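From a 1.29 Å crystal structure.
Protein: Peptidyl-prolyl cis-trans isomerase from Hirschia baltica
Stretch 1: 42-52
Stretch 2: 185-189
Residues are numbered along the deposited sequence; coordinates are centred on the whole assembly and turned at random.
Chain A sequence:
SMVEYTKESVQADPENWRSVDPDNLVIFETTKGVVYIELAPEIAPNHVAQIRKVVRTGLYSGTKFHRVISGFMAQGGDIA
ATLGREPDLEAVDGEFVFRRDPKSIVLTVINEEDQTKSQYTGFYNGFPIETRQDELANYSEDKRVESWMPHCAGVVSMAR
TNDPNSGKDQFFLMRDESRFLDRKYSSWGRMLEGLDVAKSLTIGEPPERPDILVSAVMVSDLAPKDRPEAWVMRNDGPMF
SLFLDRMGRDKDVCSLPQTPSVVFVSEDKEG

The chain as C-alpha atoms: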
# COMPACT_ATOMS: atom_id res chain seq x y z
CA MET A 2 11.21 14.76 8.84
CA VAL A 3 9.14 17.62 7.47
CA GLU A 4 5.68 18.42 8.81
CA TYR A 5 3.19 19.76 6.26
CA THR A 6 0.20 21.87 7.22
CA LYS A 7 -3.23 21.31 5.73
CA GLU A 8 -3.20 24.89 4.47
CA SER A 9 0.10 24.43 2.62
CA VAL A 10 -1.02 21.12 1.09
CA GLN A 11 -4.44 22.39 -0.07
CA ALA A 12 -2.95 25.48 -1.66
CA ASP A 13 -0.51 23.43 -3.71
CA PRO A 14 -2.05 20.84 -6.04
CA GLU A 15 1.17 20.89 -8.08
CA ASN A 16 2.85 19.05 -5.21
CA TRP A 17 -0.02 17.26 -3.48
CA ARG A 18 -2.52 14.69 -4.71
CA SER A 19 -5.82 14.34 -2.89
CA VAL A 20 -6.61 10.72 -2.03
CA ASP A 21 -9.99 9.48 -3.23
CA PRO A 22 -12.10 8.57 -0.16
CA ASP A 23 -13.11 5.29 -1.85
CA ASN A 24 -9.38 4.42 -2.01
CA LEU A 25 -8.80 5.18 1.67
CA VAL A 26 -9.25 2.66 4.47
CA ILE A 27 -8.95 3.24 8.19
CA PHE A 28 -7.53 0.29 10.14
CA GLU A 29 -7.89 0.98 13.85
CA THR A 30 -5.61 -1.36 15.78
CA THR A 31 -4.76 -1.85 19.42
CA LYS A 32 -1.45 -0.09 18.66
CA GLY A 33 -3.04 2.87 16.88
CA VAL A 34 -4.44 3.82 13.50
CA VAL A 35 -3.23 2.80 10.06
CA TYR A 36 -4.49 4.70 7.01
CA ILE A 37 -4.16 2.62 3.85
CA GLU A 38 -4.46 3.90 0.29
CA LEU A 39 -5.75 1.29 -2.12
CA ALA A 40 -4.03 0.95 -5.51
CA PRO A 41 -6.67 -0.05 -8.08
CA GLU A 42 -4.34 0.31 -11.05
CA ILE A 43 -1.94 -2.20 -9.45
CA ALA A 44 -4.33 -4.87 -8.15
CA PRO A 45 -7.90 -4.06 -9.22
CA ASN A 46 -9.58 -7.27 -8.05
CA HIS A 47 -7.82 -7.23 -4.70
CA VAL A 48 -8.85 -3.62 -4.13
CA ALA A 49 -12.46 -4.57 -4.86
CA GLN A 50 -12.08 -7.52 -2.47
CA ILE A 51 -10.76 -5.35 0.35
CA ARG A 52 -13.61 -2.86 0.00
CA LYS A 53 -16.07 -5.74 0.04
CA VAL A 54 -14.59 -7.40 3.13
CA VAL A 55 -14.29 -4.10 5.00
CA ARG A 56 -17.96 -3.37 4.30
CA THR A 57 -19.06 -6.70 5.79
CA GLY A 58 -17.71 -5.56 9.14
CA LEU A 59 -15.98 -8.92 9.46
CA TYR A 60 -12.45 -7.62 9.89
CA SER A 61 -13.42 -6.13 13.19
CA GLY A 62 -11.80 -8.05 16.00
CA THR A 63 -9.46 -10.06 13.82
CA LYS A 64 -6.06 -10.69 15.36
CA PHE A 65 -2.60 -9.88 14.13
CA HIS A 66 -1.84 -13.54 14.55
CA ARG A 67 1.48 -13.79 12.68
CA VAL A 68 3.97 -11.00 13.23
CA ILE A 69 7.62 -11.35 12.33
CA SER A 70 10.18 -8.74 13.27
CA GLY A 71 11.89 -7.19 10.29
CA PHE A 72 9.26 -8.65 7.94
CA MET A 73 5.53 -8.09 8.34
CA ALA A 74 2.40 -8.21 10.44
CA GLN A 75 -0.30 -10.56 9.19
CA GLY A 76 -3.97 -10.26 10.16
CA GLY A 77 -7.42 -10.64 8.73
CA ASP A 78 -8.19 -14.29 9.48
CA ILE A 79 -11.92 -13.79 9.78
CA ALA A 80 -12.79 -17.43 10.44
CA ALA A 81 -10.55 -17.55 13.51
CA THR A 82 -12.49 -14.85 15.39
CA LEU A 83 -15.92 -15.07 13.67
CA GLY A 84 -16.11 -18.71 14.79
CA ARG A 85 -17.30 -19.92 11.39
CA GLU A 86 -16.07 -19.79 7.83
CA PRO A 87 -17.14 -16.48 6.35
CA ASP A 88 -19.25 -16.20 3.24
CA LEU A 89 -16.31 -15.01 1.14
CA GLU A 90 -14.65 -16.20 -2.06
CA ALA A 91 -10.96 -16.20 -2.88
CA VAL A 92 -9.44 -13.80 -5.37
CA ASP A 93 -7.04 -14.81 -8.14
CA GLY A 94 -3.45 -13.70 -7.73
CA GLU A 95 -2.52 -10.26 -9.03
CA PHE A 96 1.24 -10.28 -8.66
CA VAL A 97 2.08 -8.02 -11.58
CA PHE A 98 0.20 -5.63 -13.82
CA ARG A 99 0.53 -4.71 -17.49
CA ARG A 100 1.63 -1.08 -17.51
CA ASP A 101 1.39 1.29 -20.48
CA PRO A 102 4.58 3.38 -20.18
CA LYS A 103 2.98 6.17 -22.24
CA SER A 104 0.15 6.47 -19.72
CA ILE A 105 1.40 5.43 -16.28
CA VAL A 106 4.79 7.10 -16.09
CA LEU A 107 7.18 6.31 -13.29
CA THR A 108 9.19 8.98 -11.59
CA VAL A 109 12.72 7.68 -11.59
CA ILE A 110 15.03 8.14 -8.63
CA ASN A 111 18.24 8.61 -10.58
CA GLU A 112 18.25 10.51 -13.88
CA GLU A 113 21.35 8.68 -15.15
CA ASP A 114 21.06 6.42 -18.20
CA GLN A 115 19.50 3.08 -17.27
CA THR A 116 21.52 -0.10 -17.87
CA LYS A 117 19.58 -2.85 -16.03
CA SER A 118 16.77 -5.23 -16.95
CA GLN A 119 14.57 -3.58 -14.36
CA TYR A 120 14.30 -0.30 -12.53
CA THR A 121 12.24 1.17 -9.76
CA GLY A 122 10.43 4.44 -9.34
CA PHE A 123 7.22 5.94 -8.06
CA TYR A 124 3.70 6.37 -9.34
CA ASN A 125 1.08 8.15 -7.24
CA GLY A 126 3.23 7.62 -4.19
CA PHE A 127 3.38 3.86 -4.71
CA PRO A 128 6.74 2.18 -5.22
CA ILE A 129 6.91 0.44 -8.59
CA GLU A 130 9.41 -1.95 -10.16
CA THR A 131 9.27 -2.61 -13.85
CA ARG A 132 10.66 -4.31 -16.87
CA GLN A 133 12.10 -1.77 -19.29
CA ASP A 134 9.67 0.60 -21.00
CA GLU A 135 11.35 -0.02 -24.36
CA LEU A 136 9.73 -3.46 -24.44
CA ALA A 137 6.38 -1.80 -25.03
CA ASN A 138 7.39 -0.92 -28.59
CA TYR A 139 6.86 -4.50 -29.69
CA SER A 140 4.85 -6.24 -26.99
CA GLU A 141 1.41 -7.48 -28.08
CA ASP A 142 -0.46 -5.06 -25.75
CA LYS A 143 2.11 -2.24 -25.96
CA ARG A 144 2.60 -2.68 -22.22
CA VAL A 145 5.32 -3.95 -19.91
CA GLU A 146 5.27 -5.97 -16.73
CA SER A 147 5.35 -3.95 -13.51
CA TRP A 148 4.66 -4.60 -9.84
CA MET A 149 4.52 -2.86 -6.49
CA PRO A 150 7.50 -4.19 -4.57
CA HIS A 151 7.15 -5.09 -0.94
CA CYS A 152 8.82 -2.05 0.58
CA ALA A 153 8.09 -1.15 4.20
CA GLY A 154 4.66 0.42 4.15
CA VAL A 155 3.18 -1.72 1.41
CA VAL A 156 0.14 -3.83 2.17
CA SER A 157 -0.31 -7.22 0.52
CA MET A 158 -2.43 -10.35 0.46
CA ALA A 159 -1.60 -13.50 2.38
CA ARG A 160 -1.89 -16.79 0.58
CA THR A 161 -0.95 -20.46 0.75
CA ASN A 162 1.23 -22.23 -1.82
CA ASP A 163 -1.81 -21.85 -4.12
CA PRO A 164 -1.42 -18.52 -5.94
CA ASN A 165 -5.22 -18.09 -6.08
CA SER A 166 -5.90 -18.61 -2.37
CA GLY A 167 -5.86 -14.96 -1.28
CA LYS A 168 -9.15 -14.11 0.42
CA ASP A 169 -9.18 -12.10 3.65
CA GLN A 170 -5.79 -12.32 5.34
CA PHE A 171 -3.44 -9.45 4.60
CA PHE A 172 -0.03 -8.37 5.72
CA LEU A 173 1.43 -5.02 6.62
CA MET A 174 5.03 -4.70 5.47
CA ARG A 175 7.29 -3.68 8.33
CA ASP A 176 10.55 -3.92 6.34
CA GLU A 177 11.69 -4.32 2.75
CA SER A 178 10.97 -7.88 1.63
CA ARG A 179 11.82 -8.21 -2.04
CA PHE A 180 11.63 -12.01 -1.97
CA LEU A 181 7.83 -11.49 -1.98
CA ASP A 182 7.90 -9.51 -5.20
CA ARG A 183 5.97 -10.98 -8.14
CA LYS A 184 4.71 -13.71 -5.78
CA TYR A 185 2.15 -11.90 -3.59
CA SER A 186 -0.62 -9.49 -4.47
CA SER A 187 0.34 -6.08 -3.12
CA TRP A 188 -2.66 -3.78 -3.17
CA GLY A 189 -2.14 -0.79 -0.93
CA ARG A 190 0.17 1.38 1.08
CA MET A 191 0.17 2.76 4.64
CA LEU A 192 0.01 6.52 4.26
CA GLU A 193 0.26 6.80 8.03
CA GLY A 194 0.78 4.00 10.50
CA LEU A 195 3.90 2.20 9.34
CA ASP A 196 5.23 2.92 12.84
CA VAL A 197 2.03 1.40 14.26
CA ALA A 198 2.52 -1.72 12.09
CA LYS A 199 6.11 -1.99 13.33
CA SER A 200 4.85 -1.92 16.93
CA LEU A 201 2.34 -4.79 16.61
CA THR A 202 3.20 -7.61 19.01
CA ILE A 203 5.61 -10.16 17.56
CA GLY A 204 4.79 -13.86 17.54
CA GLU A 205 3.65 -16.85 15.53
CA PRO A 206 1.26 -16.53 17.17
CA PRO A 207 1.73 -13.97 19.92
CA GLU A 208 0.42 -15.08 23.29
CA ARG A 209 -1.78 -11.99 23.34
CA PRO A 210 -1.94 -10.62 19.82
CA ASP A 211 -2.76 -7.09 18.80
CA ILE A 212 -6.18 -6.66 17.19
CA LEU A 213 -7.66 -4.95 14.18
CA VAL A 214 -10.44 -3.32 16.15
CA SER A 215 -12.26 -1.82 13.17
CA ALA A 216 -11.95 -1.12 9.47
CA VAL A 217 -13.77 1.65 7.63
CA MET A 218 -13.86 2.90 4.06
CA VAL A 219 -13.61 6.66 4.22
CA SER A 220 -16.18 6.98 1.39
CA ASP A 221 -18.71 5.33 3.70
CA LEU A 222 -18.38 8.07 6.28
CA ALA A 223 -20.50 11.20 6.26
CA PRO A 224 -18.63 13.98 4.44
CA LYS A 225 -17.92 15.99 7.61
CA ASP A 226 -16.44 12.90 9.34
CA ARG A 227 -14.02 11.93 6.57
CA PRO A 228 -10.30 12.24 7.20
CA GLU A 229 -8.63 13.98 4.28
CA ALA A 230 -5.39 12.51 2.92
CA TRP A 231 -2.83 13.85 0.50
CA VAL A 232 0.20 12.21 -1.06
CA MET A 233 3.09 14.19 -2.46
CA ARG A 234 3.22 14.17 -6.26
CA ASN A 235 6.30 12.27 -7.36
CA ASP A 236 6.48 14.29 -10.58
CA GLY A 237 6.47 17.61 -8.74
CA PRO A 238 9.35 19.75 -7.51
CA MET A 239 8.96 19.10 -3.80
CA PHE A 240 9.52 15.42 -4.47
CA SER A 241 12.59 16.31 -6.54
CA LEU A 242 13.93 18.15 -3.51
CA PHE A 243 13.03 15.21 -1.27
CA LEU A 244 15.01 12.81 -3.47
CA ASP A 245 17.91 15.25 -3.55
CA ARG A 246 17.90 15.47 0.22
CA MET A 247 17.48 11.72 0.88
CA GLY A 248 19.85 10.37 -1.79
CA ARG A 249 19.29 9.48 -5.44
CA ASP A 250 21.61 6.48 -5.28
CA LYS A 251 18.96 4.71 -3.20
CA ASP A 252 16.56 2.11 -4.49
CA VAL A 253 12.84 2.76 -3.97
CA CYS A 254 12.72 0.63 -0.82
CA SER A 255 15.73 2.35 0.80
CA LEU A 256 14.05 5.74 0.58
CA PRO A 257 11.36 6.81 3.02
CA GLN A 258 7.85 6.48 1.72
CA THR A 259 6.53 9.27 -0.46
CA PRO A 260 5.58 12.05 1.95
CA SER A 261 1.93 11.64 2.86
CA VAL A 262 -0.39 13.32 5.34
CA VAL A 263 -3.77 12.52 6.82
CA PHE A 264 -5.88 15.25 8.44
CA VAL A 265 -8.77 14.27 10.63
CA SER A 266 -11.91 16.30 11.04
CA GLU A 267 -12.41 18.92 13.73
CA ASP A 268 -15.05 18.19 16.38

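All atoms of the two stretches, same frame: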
# COMPACT_ATOMS: atom_id res chain seq x y z
N GLU A 42 -5.03 0.51 -9.79
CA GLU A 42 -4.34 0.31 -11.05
C GLU A 42 -3.31 -0.83 -10.93
O GLU A 42 -2.89 -1.40 -11.94
CB GLU A 42 -3.68 1.62 -11.49
CG GLU A 42 -4.72 2.74 -11.71
CD GLU A 42 -4.11 4.05 -12.19
OE1 GLU A 42 -3.68 4.85 -11.32
OE2 GLU A 42 -4.09 4.30 -13.41
N ILE A 43 -2.96 -1.19 -9.71
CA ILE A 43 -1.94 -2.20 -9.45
C ILE A 43 -2.57 -3.58 -9.22
O ILE A 43 -2.08 -4.59 -9.73
CB ILE A 43 -1.06 -1.79 -8.25
CG1 ILE A 43 -0.31 -0.50 -8.59
CG2 ILE A 43 -0.11 -2.91 -7.86
CD1 ILE A 43 0.47 0.10 -7.45
N ALA A 44 -3.66 -3.62 -8.47
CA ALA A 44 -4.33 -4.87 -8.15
C ALA A 44 -5.84 -4.65 -8.07
O ALA A 44 -6.40 -4.62 -6.98
CB ALA A 44 -3.79 -5.43 -6.86
N PRO A 45 -6.49 -4.47 -9.23
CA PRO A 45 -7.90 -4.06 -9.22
C PRO A 45 -8.83 -5.02 -8.48
O PRO A 45 -9.70 -4.58 -7.74
CB PRO A 45 -8.27 -4.01 -10.70
CG PRO A 45 -7.19 -4.71 -11.43
CD PRO A 45 -5.95 -4.59 -10.59
N ASN A 46 -8.66 -6.32 -8.69
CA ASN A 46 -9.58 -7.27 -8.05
C ASN A 46 -9.33 -7.38 -6.56
O ASN A 46 -10.25 -7.59 -5.78
CB ASN A 46 -9.48 -8.64 -8.72
CG ASN A 46 -9.98 -8.61 -10.14
OD1 ASN A 46 -10.98 -7.95 -10.44
ND2 ASN A 46 -9.29 -9.31 -11.03
N HIS A 47 -8.09 -7.23 -6.13
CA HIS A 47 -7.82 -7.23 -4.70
C HIS A 47 -8.39 -5.99 -4.03
O HIS A 47 -8.94 -6.07 -2.94
CB HIS A 47 -6.33 -7.34 -4.42
CG HIS A 47 -5.83 -8.75 -4.47
ND1 HIS A 47 -5.63 -9.42 -5.65
CD2 HIS A 47 -5.54 -9.63 -3.48
CE1 HIS A 47 -5.22 -10.65 -5.39
NE2 HIS A 47 -5.16 -10.80 -4.08
N VAL A 48 -8.28 -4.84 -4.69
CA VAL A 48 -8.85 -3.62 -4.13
C VAL A 48 -10.36 -3.75 -3.98
O VAL A 48 -10.92 -3.35 -2.95
CB VAL A 48 -8.47 -2.41 -5.01
CG1 VAL A 48 -9.35 -1.18 -4.73
CG2 VAL A 48 -7.00 -2.09 -4.81
N ALA A 49 -11.02 -4.34 -4.97
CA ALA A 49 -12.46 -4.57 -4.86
C ALA A 49 -12.74 -5.53 -3.70
O ALA A 49 -13.70 -5.35 -2.94
CB ALA A 49 -13.03 -5.11 -6.15
N GLN A 50 -11.92 -6.56 -3.57
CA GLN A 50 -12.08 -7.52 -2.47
C GLN A 50 -11.96 -6.85 -1.12
O GLN A 50 -12.76 -7.10 -0.21
CB GLN A 50 -11.04 -8.63 -2.61
CG GLN A 50 -11.10 -9.71 -1.53
CD GLN A 50 -12.13 -10.79 -1.81
OE1 GLN A 50 -12.93 -10.69 -2.74
NE2 GLN A 50 -12.09 -11.85 -1.00
N ILE A 51 -10.96 -6.00 -0.94
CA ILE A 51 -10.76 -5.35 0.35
C ILE A 51 -11.95 -4.46 0.68
O ILE A 51 -12.45 -4.50 1.79
CB ILE A 51 -9.45 -4.55 0.39
CG1 ILE A 51 -8.24 -5.50 0.26
CG2 ILE A 51 -9.36 -3.71 1.65
CD1 ILE A 51 -8.12 -6.60 1.32
N ARG A 52 -12.42 -3.67 -0.27
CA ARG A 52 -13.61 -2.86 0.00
C ARG A 52 -14.79 -3.72 0.44
O ARG A 52 -15.49 -3.39 1.40
CB ARG A 52 -14.03 -2.06 -1.23
CG ARG A 52 -13.07 -0.98 -1.65
CD ARG A 52 -13.75 0.04 -2.54
NE ARG A 52 -12.77 0.89 -3.19
CZ ARG A 52 -12.33 0.73 -4.43
NH1 ARG A 52 -12.80 -0.25 -5.20
NH2 ARG A 52 -11.43 1.56 -4.91
N TYR A 185 3.28 -12.23 -4.47
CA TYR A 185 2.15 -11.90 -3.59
C TYR A 185 1.47 -10.67 -4.15
O TYR A 185 2.11 -9.82 -4.77
CB TYR A 185 2.61 -11.64 -2.15
CG TYR A 185 3.11 -12.89 -1.50
CD1 TYR A 185 4.36 -13.38 -1.79
CD2 TYR A 185 2.30 -13.63 -0.63
CE1 TYR A 185 4.83 -14.55 -1.23
CE2 TYR A 185 2.76 -14.81 -0.06
CZ TYR A 185 4.02 -15.26 -0.37
OH TYR A 185 4.48 -16.44 0.19
N SER A 186 0.17 -10.57 -3.91
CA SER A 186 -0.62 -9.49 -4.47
C SER A 186 -0.60 -8.25 -3.58
O SER A 186 -1.41 -8.11 -2.68
CB SER A 186 -2.07 -9.95 -4.67
OG SER A 186 -2.14 -11.13 -5.44
N SER A 187 0.34 -7.36 -3.83
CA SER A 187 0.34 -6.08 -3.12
C SER A 187 -0.77 -5.20 -3.67
O SER A 187 -1.04 -5.18 -4.87
CB SER A 187 1.71 -5.41 -3.24
OG SER A 187 2.13 -5.39 -4.59
N TRP A 188 -1.45 -4.49 -2.78
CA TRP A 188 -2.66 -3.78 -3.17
C TRP A 188 -2.86 -2.44 -2.51
O TRP A 188 -3.80 -1.73 -2.86
CB TRP A 188 -3.89 -4.63 -2.88
CG TRP A 188 -4.04 -5.18 -1.47
CD1 TRP A 188 -3.73 -6.45 -1.05
CD2 TRP A 188 -4.59 -4.52 -0.31
NE1 TRP A 188 -4.03 -6.60 0.28
CE2 TRP A 188 -4.55 -5.43 0.76
CE3 TRP A 188 -5.09 -3.23 -0.08
CZ2 TRP A 188 -5.02 -5.11 2.03
CZ3 TRP A 188 -5.54 -2.92 1.21
CH2 TRP A 188 -5.50 -3.86 2.24
N GLY A 189 -2.00 -2.07 -1.59
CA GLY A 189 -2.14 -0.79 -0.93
C GLY A 189 -0.87 -0.36 -0.23
O GLY A 189 0.14 -1.04 -0.29
O HOH W 1 -3.48 -12.86 -3.69

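A helix can pack on a strand without a single clear direct hydrogen bond between them, provided that its inward-facing residues recur with the helical repeat and meet complementary surfaces. The contact between residues 42-52 and 185-189 of this isomerase illustrates the principle. The helix that begins at Pro45 runs at 54° to the strand, with a closest axial approach of 8.1 Å, and the two segments, at least 137 residues apart in sequence where they touch, bury 375 Å² between them.

Stretch 2 enters the interface gradually. Tyr185 takes no part, since the end of its side chain leads away from the helix. Ser186 is the first to engage, with its CA-to-CB bond directed toward stretch 1. Its CB lies over one face of the His47 imidazole, 3.4 Å from the ring centroid and 20° off the normal, a CH-pi contact. The same short side chain also places a polar atom near the ring: OG of Ser186 is 3.1 Å from CE1 of His47. A water completes the arrangement, hydrogen-bonded to His47 NE2 at 2.7 Å and to Ser186 OG at 2.8 Å, so that it bridges the two polar atoms while CB of Ser186 packs on the ring.

Ser187 reverses the pattern. Its CA-to-CB bond points away from stretch 1, and the backbone makes the contact instead: Ser187 O is 3.4 Å from Ala44 CB and 3.9 Å from Ile43 CG2. Ala44, at the N-cap position, thus serves two roles, for its own carbonyl O accepts the hydrogen bond from Val48 N at 3.0 Å while its methyl group faces the strand.

Trp188 is the centre of the contact, with 117 Å² covered by the other stretch. Trp188 CA lies 5.4 Å from Ala44 CA, and Trp188 CB is 4.1 Å from Ala44 CB and 4.0 Å from His47 CB. Val48 approaches the backbone, with CG2 3.8 Å from Trp188 O. From this base the p rotamer (chi1 53°) carries the indole to Ile51, one turn beyond His47. Ile51 CG1 sits 3.5 Å from the centroid of the six-membered ring and only 4° off its normal, almost directly above the face, and Ile51 CD1 makes the closest atom contact between the two residues, 3.5 Å from Trp188 CZ2. One large side chain therefore spans successive turns of the helix.

Gly189 closes the stretch without touching the helix. An ideal CB there would be crowded by the neighbouring indole, at 3.0 Å from Trp188 CE3.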